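Local coordinates for nigritoxine (PDB 5M41), which is a bacterial toxin of Vibrio nigripulchritudo that acts on crustaceans and insects, at residues Gln668-Ile671 and Thr672-Asn676; Thr440-Thr443 and Lys444-Glu448. All blocks are in the same frame, centred on the assembly; numbering follows the deposited sequence.

Interaction 1. Residues Gln668-Ile671 and Thr672-Asn676; sequences QDFI and TVVEN
Val674 lays its CG2 methyl over one face of the Phe670 ring, a CH-pi contact with the carbon 3.8 Å from the ring centroid and 16° off the normal, offset toward the rim near CZ. Phe670 CG stands anti to its backbone N (chi1 -180°), which carries the ring forward along the helix. Val674 suits this place because its CG2 branch, beside the backbone N, comes over the ring one turn back. On another side of the helix Thr672 folds its hydroxyl back: OG1 lies beside its own N (chi1 -60°) and donates to Gln668 O at 2.9 Å. That carbonyl also accepts from Thr672 N at 2.8 Å, so it is gripped twice, the hydroxyl approaching from above the carbonyl plane. Beneath run the i to i+4 backbone bonds. Further out, Met722 and Met726 of helix 719-731 and Met698 of helix 688-704 pack against Phe670, Ile671 meets Val695, and OD2 of the buried Asp669 is hydrogen-bonded to Ser743 OG of helix 739-751. The arrangement is that of a short alpha-helix packed against three others, with i, i+4 side-chain pairing and a threonine hydroxyl bonded back one turn.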
# COMPACT_ATOMS: atom_id res chain seq x y z
N GLN A 668 -25.71 -18.76 18.02
CA GLN A 668 -24.54 -19.39 17.41
C GLN A 668 -24.77 -19.81 15.94
O GLN A 668 -23.91 -19.56 15.09
CB GLN A 668 -24.09 -20.60 18.23
CG GLN A 668 -22.64 -20.96 17.94
CD GLN A 668 -22.21 -22.26 18.59
OE1 GLN A 668 -21.19 -22.29 19.29
NE2 GLN A 668 -22.97 -23.33 18.36
N ASP A 669 -25.91 -20.43 15.63
CA ASP A 669 -26.21 -20.76 14.23
C ASP A 669 -26.15 -19.49 13.37
O ASP A 669 -25.58 -19.51 12.28
CB ASP A 669 -27.59 -21.37 14.07
CG ASP A 669 -27.73 -22.75 14.71
OD1 ASP A 669 -26.72 -23.45 14.95
OD2 ASP A 669 -28.90 -23.11 14.98
N PHE A 670 -26.75 -18.41 13.88
CA PHE A 670 -26.80 -17.12 13.19
C PHE A 670 -25.41 -16.58 12.95
O PHE A 670 -25.04 -16.23 11.82
CB PHE A 670 -27.65 -16.11 14.00
CG PHE A 670 -27.76 -14.76 13.34
CD1 PHE A 670 -28.60 -14.57 12.25
CD2 PHE A 670 -27.04 -13.67 13.83
CE1 PHE A 670 -28.71 -13.33 11.64
CE2 PHE A 670 -27.15 -12.42 13.23
CZ PHE A 670 -27.98 -12.25 12.13
N ILE A 671 -24.61 -16.58 14.01
CA ILE A 671 -23.26 -16.04 13.96
C ILE A 671 -22.39 -16.84 12.99
O ILE A 671 -21.66 -16.27 12.17
CB ILE A 671 -22.64 -15.96 15.38
CG1 ILE A 671 -23.31 -14.82 16.18
CG2 ILE A 671 -21.12 -15.79 15.32
CD1 ILE A 671 -22.79 -14.68 17.61
N THR A 672 -22.49 -18.17 13.06
CA THR A 672 -21.70 -19.04 12.16
C THR A 672 -21.95 -18.68 10.69
O THR A 672 -21.03 -18.52 9.92
CB THR A 672 -22.01 -20.52 12.41
OG1 THR A 672 -21.70 -20.84 13.77
CG2 THR A 672 -21.20 -21.44 11.46
N VAL A 673 -23.21 -18.52 10.30
CA VAL A 673 -23.51 -18.17 8.91
C VAL A 673 -23.03 -16.75 8.59
O VAL A 673 -22.35 -16.52 7.58
CB VAL A 673 -25.00 -18.43 8.58
CG1 VAL A 673 -25.38 -17.84 7.22
CG2 VAL A 673 -25.27 -19.93 8.54
N VAL A 674 -23.29 -15.80 9.49
CA VAL A 674 -22.94 -14.41 9.24
C VAL A 674 -21.43 -14.26 9.01
O VAL A 674 -20.99 -13.58 8.08
CB VAL A 674 -23.40 -13.50 10.41
CG1 VAL A 674 -22.67 -12.16 10.37
CG2 VAL A 674 -24.90 -13.30 10.33
N GLU A 675 -20.66 -14.90 9.90
CA GLU A 675 -19.22 -14.93 9.87
C GLU A 675 -18.67 -15.51 8.55
O GLU A 675 -17.72 -14.98 7.99
CB GLU A 675 -18.73 -15.78 11.03
CG GLU A 675 -17.24 -15.74 11.29
CD GLU A 675 -16.85 -16.51 12.54
OE1 GLU A 675 -17.51 -17.54 12.83
OE2 GLU A 675 -15.88 -16.09 13.24
N ASN A 676 -19.28 -16.58 8.06
CA ASN A 676 -18.90 -17.14 6.77
C ASN A 676 -19.30 -16.28 5.56
O ASN A 676 -18.71 -16.43 4.51
CB ASN A 676 -19.47 -18.54 6.59
CG ASN A 676 -19.03 -19.18 5.27
OD1 ASN A 676 -17.85 -19.49 5.07
ND2 ASN A 676 -19.98 -19.35 4.35

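Interaction 2. Residues Thr440-Thr443 and Lys444-Glu448; sequences TAQT and KSFFE
Lys444 is the first helical residue after the Thr443 N-cap, and its long chain bends so that NZ makes a long salt bridge to Glu448 OE2 one turn on; both are exposed, as suits charged residues. Ser445 brings OG to 3.3 Å from Thr443 OG1, and its hydroxyl is bonded to Glu281 of helix 277-283. Phe446 gives the capping bond: its N donates to Thr443 OG1 at 3.2 Å, with an N-H...O angle of 162°. Thr443 can accept it because OG1 sits between its own N and carbonyl carbon (chi1 58°), facing the opening turn. The Phe446 ring, buried, turns back along Gln442, whose CA lies over one face, 4.2 Å from the centroid, in a CH-pi contact; the Gln442 amide plane is only 19° from that of the ring. Phe447 follows, its N bonded weakly to Thr443 O. Its ring carries Phe446 CD2 over its centre, approaches Thr443 O obliquely with CD2 at 3.1 Å, and has Gln442 O at its edge, near its plane; CE2 lies 3.9 Å from Gln442 CB. Gln442 suits a buried place against both rings, because its methylenes pack while OE1 is hydrogen-bonded to Thr365 OG1 and NE2 to Asp368 OD1. Ahead of it, Thr440 OG1 accepts from Gln442 N at 3.0 Å, closing an ST turn, and Thr443 N bonds to Ala441 O across an inverse gamma turn. Together these make a helix N-terminus with a threonine N-cap, where the loop after strand 435-437 enters helix 444-457.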
# COMPACT_ATOMS: atom_id res chain seq x y z
N THR A 440 3.79 -6.47 -1.12
CA THR A 440 3.58 -5.34 -0.23
C THR A 440 4.03 -5.68 1.19
O THR A 440 4.02 -6.83 1.61
CB THR A 440 2.12 -4.87 -0.22
OG1 THR A 440 2.01 -3.72 0.63
CG2 THR A 440 1.17 -6.00 0.26
N ALA A 441 4.50 -4.66 1.90
CA ALA A 441 4.81 -4.82 3.30
C ALA A 441 3.53 -4.80 4.13
O ALA A 441 3.56 -5.24 5.28
CB ALA A 441 5.74 -3.72 3.76
N GLN A 442 2.42 -4.31 3.57
CA GLN A 442 1.14 -4.16 4.32
C GLN A 442 0.42 -5.50 4.48
O GLN A 442 -0.63 -5.74 3.89
CB GLN A 442 0.27 -3.09 3.68
CG GLN A 442 1.00 -1.75 3.67
CD GLN A 442 0.22 -0.60 3.07
OE1 GLN A 442 -1.03 -0.55 3.13
NE2 GLN A 442 0.94 0.36 2.51
N THR A 443 1.03 -6.40 5.24
CA THR A 443 0.49 -7.71 5.47
C THR A 443 -0.45 -7.70 6.69
O THR A 443 -0.62 -6.68 7.39
CB THR A 443 1.61 -8.71 5.77
OG1 THR A 443 2.33 -8.24 6.91
CG2 THR A 443 2.60 -8.87 4.57
N LYS A 444 -1.05 -8.87 6.93
CA LYS A 444 -1.83 -9.13 8.13
C LYS A 444 -1.04 -8.76 9.39
O LYS A 444 -1.52 -8.00 10.21
CB LYS A 444 -2.23 -10.61 8.16
CG LYS A 444 -3.30 -10.97 9.19
CD LYS A 444 -3.26 -12.48 9.46
CE LYS A 444 -4.64 -13.04 9.78
NZ LYS A 444 -5.36 -12.21 10.79
N SER A 445 0.17 -9.28 9.52
CA SER A 445 0.90 -9.08 10.76
C SER A 445 1.36 -7.61 10.93
O SER A 445 1.36 -7.09 12.04
CB SER A 445 2.07 -10.04 10.85
OG SER A 445 2.88 -9.90 9.71
N PHE A 446 1.69 -6.96 9.81
CA PHE A 446 2.03 -5.54 9.79
C PHE A 446 0.98 -4.72 10.55
O PHE A 446 1.33 -3.91 11.41
CB PHE A 446 2.16 -5.10 8.31
CG PHE A 446 2.32 -3.62 8.10
CD1 PHE A 446 3.59 -3.05 7.93
CD2 PHE A 446 1.19 -2.80 7.99
CE1 PHE A 446 3.75 -1.69 7.69
CE2 PHE A 446 1.34 -1.43 7.75
CZ PHE A 446 2.62 -0.87 7.60
N PHE A 447 -0.29 -4.94 10.24
CA PHE A 447 -1.39 -4.24 10.93
C PHE A 447 -1.55 -4.67 12.40
O PHE A 447 -1.90 -3.84 13.25
CB PHE A 447 -2.71 -4.34 10.15
CG PHE A 447 -2.69 -3.55 8.87
CD1 PHE A 447 -2.83 -2.18 8.90
CD2 PHE A 447 -2.46 -4.18 7.65
CE1 PHE A 447 -2.75 -1.43 7.72
CE2 PHE A 447 -2.38 -3.46 6.48
CZ PHE A 447 -2.53 -2.08 6.51
N GLU A 448 -1.29 -5.95 12.70
CA GLU A 448 -1.24 -6.43 14.09
C GLU A 448 -0.16 -5.65 14.83
O GLU A 448 -0.38 -5.20 15.95
CB GLU A 448 -0.94 -7.92 14.15
CG GLU A 448 -2.05 -8.79 13.57
CD GLU A 448 -1.67 -10.26 13.40
OE1 GLU A 448 -0.49 -10.66 13.57
OE2 GLU A 448 -2.59 -11.04 13.08

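How the interactions relate
Following the chain from the N terminus, interaction 2 comes first, where the loop after strand 435-437 turns into helix 444-457. Its surroundings are strands 328-336 and 359-363, which belong to one antiparallel sheet, and helix 277-283, so it ties that helix start to earlier parts of the chain. More than 200 residues later, interaction 1 lies wholly within helix 667-676, among helices 688-704, 719-731 and 739-751, all of which follow it in sequence. Each contact is local and closes no long loop; the two stand in series, neither nested nor crossed. The centres of interaction 1 and interaction 2 are about 27 Å apart and their nearest atoms about 11 Å apart, without touching.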